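Local coordinates for protein N-acetylmuramoyl-l-alanine amidase (Bartonella henselae, PDB 3NE8) that probably cleaves the amide bond between N-acetylmuramic acid and L-alanine in peptidoglycan, as a zinc-dependent enzyme of cell-wall remodelling, at residues 79-84 / 189-194; 9-14 / 53-58. All coordinates share one frame; numbering follows the deposited sequence. Where two conformers were deposited one is given.

Interaction 1. Residues 79-84 / 189-194; sequences ISIHAD and IEIGYL. With ZN (zinc ion), chain B.
Asp84 and Glu190 cross at about a right angle beside the zinc ion, Asp84 OD2 against Glu190 OE2, where the parallel strands 77-82 and 186-190 end. Asp84 OD2 lies 2.5 Å from Glu190 OE2, with the two carboxylate planes 65° apart. Glu190 reaches across because its chain bends at CB-CG (chi2 -75°), which brings OE1 to within 2.9 Å of Asp84 N; that N-H approaches on the syn side of the carboxylate, and the hydrogen bond fixes the backbone from which the aspartate hangs.

Residues 79-84 supply two of the five zinc-binding residues. His82 ND1 lies 2.2 Å from zinc, while Asp84 grips it unequally, OD1 at 2.1 Å and OD2 at 2.6 Å. His13, Glu28 and Glu115 complete the site. On the far side of the imidazole, His82 NE2 donates to Ser80 OG at 3.0 Å, close to the ring plane, and this limits rotation of the ring; the small hydroxyl of Ser80 in turn bonds to Asp10.

Backbone bonds join Ile189 N to Ser80 O, His82 N to Ile189 O and Ile191 N to His82 O. Beyond the strands, Gly192 O receives the CA-H of Ala83 at 3.2 Å.

Branched aliphatic residues suit the buried sheet. Ile79 CG2 touches Ile189 CD1 at 3.7 Å against helix 206-227. Ala83 packs lightly on Ile191, which also meets helix 28-45, and on Leu194, beside helix 197-203.

Glu190 is thus a second-shell residue: by holding Asp84 N, its OE1 keeps the strand end behind a zinc ligand in place.

Interaction 2. Residues 9-14 / 53-58; sequences LDPGHG and LTRDSD. With ZN (zinc ion), chain B.
Leu9 and Leu53 form a parallel bridge where strand 49-53 ends beside strand 5-11, just before the 9-14 segment turns into the loop that delivers His13 to the zinc ion. Leu9 CB meets Leu53 CD1 at 4.0 Å, and Thr54 N donates to Leu9 O at 2.9 Å.

Thr54 then uses its hydroxyl: OG1 donates to Asp10 OD1 at 2.7 Å, on the anti lone pair. With chi1 at 56°, OG1 stands between the backbone N and carbonyl carbon and faces the aspartate. Asp10 OD1 also has a salt bridge with Arg66.

Arg55 braces the loop. Its chain is extended from CG to NE, so the guanidinium reaches beyond Pro11. NE donates to Pro11 O at 3.0 Å, and NH2 to Gly12 O at 3.0 Å; each donor lies above its carbonyl plane. NH1 turns back to Ser57 O at 3.0 Å, closing its own loop, and the guanidinium has a further partner in Lys29, probably a backbone oxygen. Pro11 CB covers one face of the guanidinium, and Gly14 CA the opposite face, 3.7 Å from Arg55 CZ. Gly14 adopts a phi of 130°, hard for other residues, and a side chain there would strike Arg55.

His13 NE2 binds zinc at 2.2 Å, while its ND1 bonds to Asp17. Helix 28-45 packs on Leu9, Pro11 and Arg55, helix 63-72 meets Thr54, and strand 77-82 flanks Leu9 and Asp10.

How the interactions relate
Following the chain, strand 5-11 is succeeded by helix 28-45 and strand 49-53, and interaction 2 closes this beta-alpha-beta crossover. Only afterwards does interaction 1 open, at strand 77-82; its much longer loop, with strands 94-99 and 170-174 and helix 135-161, closes at strand 186-190. The two contacts are therefore in series, neither nested nor crossed. They are neighbours in space because strands 5-11 and 77-82 lie side by side: Ile79 O is 2.8 Å from Asp10 N, a probable hydrogen bond. Together they tie four adjacent parallel strands, whose ends bring His13, His82 and Asp84 to one zinc ion.

Interaction 1. Residues 79-84 / 189-194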
# COMPACT_ATOMS: atom_id res chain seq x y z
N ILE A 79 14.87 6.83 -4.70
CA ILE A 79 14.16 7.81 -5.51
C ILE A 79 15.13 8.47 -6.48
O ILE A 79 16.08 9.14 -6.04
CB ILE A 79 13.50 8.90 -4.63
CG1 ILE A 79 12.55 8.27 -3.59
CG2 ILE A 79 12.76 9.89 -5.51
CD1 ILE A 79 11.99 9.27 -2.59
N SER A 80 14.92 8.27 -7.77
CA SER A 80 15.73 8.93 -8.78
C SER A 80 15.00 10.18 -9.24
O SER A 80 13.82 10.12 -9.60
CB SER A 80 15.99 7.99 -9.95
OG SER A 80 16.95 8.54 -10.85
N ILE A 81 15.72 11.30 -9.23
CA ILE A 81 15.13 12.62 -9.43
C ILE A 81 15.57 13.19 -10.78
O ILE A 81 16.77 13.25 -11.06
CB ILE A 81 15.61 13.56 -8.30
CG1 ILE A 81 15.11 13.05 -6.94
CG2 ILE A 81 15.20 15.01 -8.55
CD1 ILE A 81 15.92 13.52 -5.76
N HIS A 82 14.59 13.58 -11.59
CA HIS A 82 14.80 14.01 -12.97
C HIS A 82 14.00 15.24 -13.35
O HIS A 82 13.04 15.60 -12.66
CB HIS A 82 14.48 12.85 -13.93
CG HIS A 82 15.50 11.78 -13.87
ND1 HIS A 82 16.53 11.70 -14.78
CD2 HIS A 82 15.73 10.81 -12.94
CE1 HIS A 82 17.34 10.70 -14.43
NE2 HIS A 82 16.87 10.15 -13.33
N ALA A 83 14.43 15.89 -14.43
CA ALA A 83 13.71 17.00 -15.03
C ALA A 83 14.01 17.00 -16.53
O ALA A 83 14.76 17.83 -17.04
CB ALA A 83 14.11 18.32 -14.39
N ASP A 84 13.43 16.03 -17.22
CA ASP A 84 13.83 15.71 -18.58
C ASP A 84 13.13 16.50 -19.66
O ASP A 84 12.17 17.23 -19.41
CB ASP A 84 13.60 14.22 -18.83
CG ASP A 84 14.61 13.37 -18.09
OD1 ASP A 84 15.80 13.46 -18.44
OD2 ASP A 84 14.22 12.64 -17.16
N ILE A 189 11.10 10.16 -10.18
CA ILE A 189 10.20 11.31 -10.13
C ILE A 189 10.68 12.38 -11.08
O ILE A 189 11.83 12.82 -10.98
CB ILE A 189 10.09 11.89 -8.72
CG1 ILE A 189 9.55 10.83 -7.76
CG2 ILE A 189 9.19 13.13 -8.72
CD1 ILE A 189 9.39 11.31 -6.33
N GLU A 190 9.84 12.76 -12.03
CA GLU A 190 10.08 13.95 -12.83
C GLU A 190 9.50 15.10 -12.06
O GLU A 190 8.28 15.17 -11.85
CB GLU A 190 9.41 13.85 -14.20
CG GLU A 190 9.97 12.76 -15.09
CD GLU A 190 11.32 13.07 -15.70
OE1 GLU A 190 11.80 14.22 -15.59
OE2 GLU A 190 11.91 12.14 -16.30
N ILE A 191 10.35 16.00 -11.57
CA ILE A 191 9.77 17.09 -10.82
C ILE A 191 9.07 18.05 -11.77
O ILE A 191 8.11 18.71 -11.35
CB ILE A 191 10.77 17.77 -9.91
CG1 ILE A 191 11.93 18.29 -10.75
CG2 ILE A 191 11.24 16.80 -8.84
CD1 ILE A 191 12.87 19.19 -9.99
N GLY A 192 9.49 18.07 -13.04
CA GLY A 192 8.83 18.78 -14.12
C GLY A 192 9.62 18.49 -15.39
O GLY A 192 10.64 17.82 -15.33
N TYR A 193 9.16 19.01 -16.53
CA TYR A 193 9.85 18.75 -17.78
C TYR A 193 10.51 20.01 -18.32
O TYR A 193 9.84 21.00 -18.59
CB TYR A 193 8.90 18.15 -18.82
CG TYR A 193 8.38 16.81 -18.37
CD1 TYR A 193 9.10 15.65 -18.61
CD2 TYR A 193 7.19 16.71 -17.65
CE1 TYR A 193 8.64 14.41 -18.17
CE2 TYR A 193 6.73 15.47 -17.21
CZ TYR A 193 7.45 14.33 -17.47
OH TYR A 193 7.01 13.10 -17.04
N LEU A 194 11.83 19.98 -18.47
CA LEU A 194 12.53 21.15 -18.98
C LEU A 194 12.19 21.47 -20.44
O LEU A 194 12.56 22.53 -20.95
CB LEU A 194 14.04 21.00 -18.78
CG LEU A 194 14.50 21.37 -17.37
CD1 LEU A 194 15.96 21.01 -17.14
CD2 LEU A 194 14.28 22.86 -17.11
ZN ZN B . 16.76 12.74 -16.68

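Interaction 2. Residues 9-14 / 53-58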
# COMPACT_ATOMS: atom_id res chain seq x y z
N LEU A 9 18.60 8.96 -2.31
CA LEU A 9 18.17 9.88 -3.36
C LEU A 9 19.22 9.90 -4.45
O LEU A 9 20.41 10.02 -4.18
CB LEU A 9 17.99 11.29 -2.81
CG LEU A 9 17.09 11.41 -1.59
CD1 LEU A 9 17.00 12.85 -1.12
CD2 LEU A 9 15.70 10.86 -1.87
N ASP A 10 18.76 9.81 -5.69
CA ASP A 10 19.63 9.79 -6.85
C ASP A 10 19.39 11.01 -7.72
O ASP A 10 18.43 11.07 -8.48
CB ASP A 10 19.36 8.52 -7.68
CG ASP A 10 20.14 8.51 -8.97
OD1 ASP A 10 21.36 8.75 -8.91
OD2 ASP A 10 19.54 8.28 -10.05
N PRO A 11 20.27 12.02 -7.62
CA PRO A 11 20.14 13.18 -8.52
C PRO A 11 20.53 12.77 -9.94
O PRO A 11 21.69 12.44 -10.20
CB PRO A 11 21.13 14.21 -7.95
CG PRO A 11 21.55 13.68 -6.60
CD PRO A 11 21.40 12.19 -6.68
N GLY A 12 19.56 12.76 -10.84
CA GLY A 12 19.82 12.31 -12.20
C GLY A 12 20.97 13.05 -12.87
O GLY A 12 21.19 14.24 -12.62
N HIS A 13 21.69 12.33 -13.73
CA HIS A 13 22.76 12.90 -14.55
C HIS A 13 23.92 13.34 -13.67
O HIS A 13 24.08 12.80 -12.57
CB HIS A 13 22.20 13.98 -15.48
CG HIS A 13 20.96 13.51 -16.16
ND1 HIS A 13 20.98 12.65 -17.24
CD2 HIS A 13 19.66 13.66 -15.83
CE1 HIS A 13 19.74 12.32 -17.56
NE2 HIS A 13 18.92 12.92 -16.72
N GLY A 14 24.77 14.24 -14.16
CA GLY A 14 25.97 14.63 -13.43
C GLY A 14 27.22 14.58 -14.27
O GLY A 14 27.36 13.75 -15.18
N LEU A 53 22.75 10.34 -0.57
CA LEU A 53 22.65 10.66 -1.99
C LEU A 53 23.64 9.79 -2.78
O LEU A 53 24.74 9.49 -2.30
CB LEU A 53 22.97 12.14 -2.22
CG LEU A 53 21.79 13.12 -2.17
CD1 LEU A 53 21.04 13.06 -0.84
CD2 LEU A 53 22.26 14.54 -2.45
N THR A 54 23.26 9.38 -3.99
CA THR A 54 24.20 8.66 -4.85
C THR A 54 25.41 9.53 -5.21
O THR A 54 26.52 9.02 -5.34
CB THR A 54 23.53 8.16 -6.13
OG1 THR A 54 22.95 9.28 -6.80
CG2 THR A 54 22.45 7.11 -5.82
N ARG A 55 25.17 10.82 -5.43
CA ARG A 55 26.22 11.82 -5.60
C ARG A 55 25.80 13.06 -4.85
O ARG A 55 24.61 13.42 -4.83
CB ARG A 55 26.44 12.16 -7.08
CG ARG A 55 25.27 12.89 -7.74
CD ARG A 55 25.52 13.13 -9.22
NE ARG A 55 24.41 13.77 -9.92
CZ ARG A 55 24.29 15.07 -10.15
NH1 ARG A 55 25.22 15.91 -9.70
NH2 ARG A 55 23.27 15.54 -10.84
N ASP A 56 26.77 13.71 -4.22
CA ASP A 56 26.56 15.01 -3.59
C ASP A 56 27.58 16.00 -4.14
O ASP A 56 28.13 16.84 -3.41
CB ASP A 56 26.62 14.92 -2.07
CG ASP A 56 25.96 16.10 -1.38
OD1 ASP A 56 26.16 16.23 -0.16
OD2 ASP A 56 25.26 16.89 -2.05
N SER A 57 27.82 15.89 -5.43
CA SER A 57 28.74 16.73 -6.17
C SER A 57 28.48 16.49 -7.64
O SER A 57 27.66 15.63 -8.01
CB SER A 57 30.18 16.37 -5.84
OG SER A 57 30.49 15.07 -6.29
N ASP A 58 29.18 17.24 -8.48
CA ASP A 58 28.98 17.18 -9.92
C ASP A 58 29.87 16.10 -10.51
O ASP A 58 30.97 16.39 -11.00
CB ASP A 58 29.30 18.54 -10.54
CG ASP A 58 28.97 18.59 -12.01
OD1 ASP A 58 28.04 17.89 -12.43
OD2 ASP A 58 29.65 19.33 -12.74
ZN ZN B . 16.76 12.74 -16.68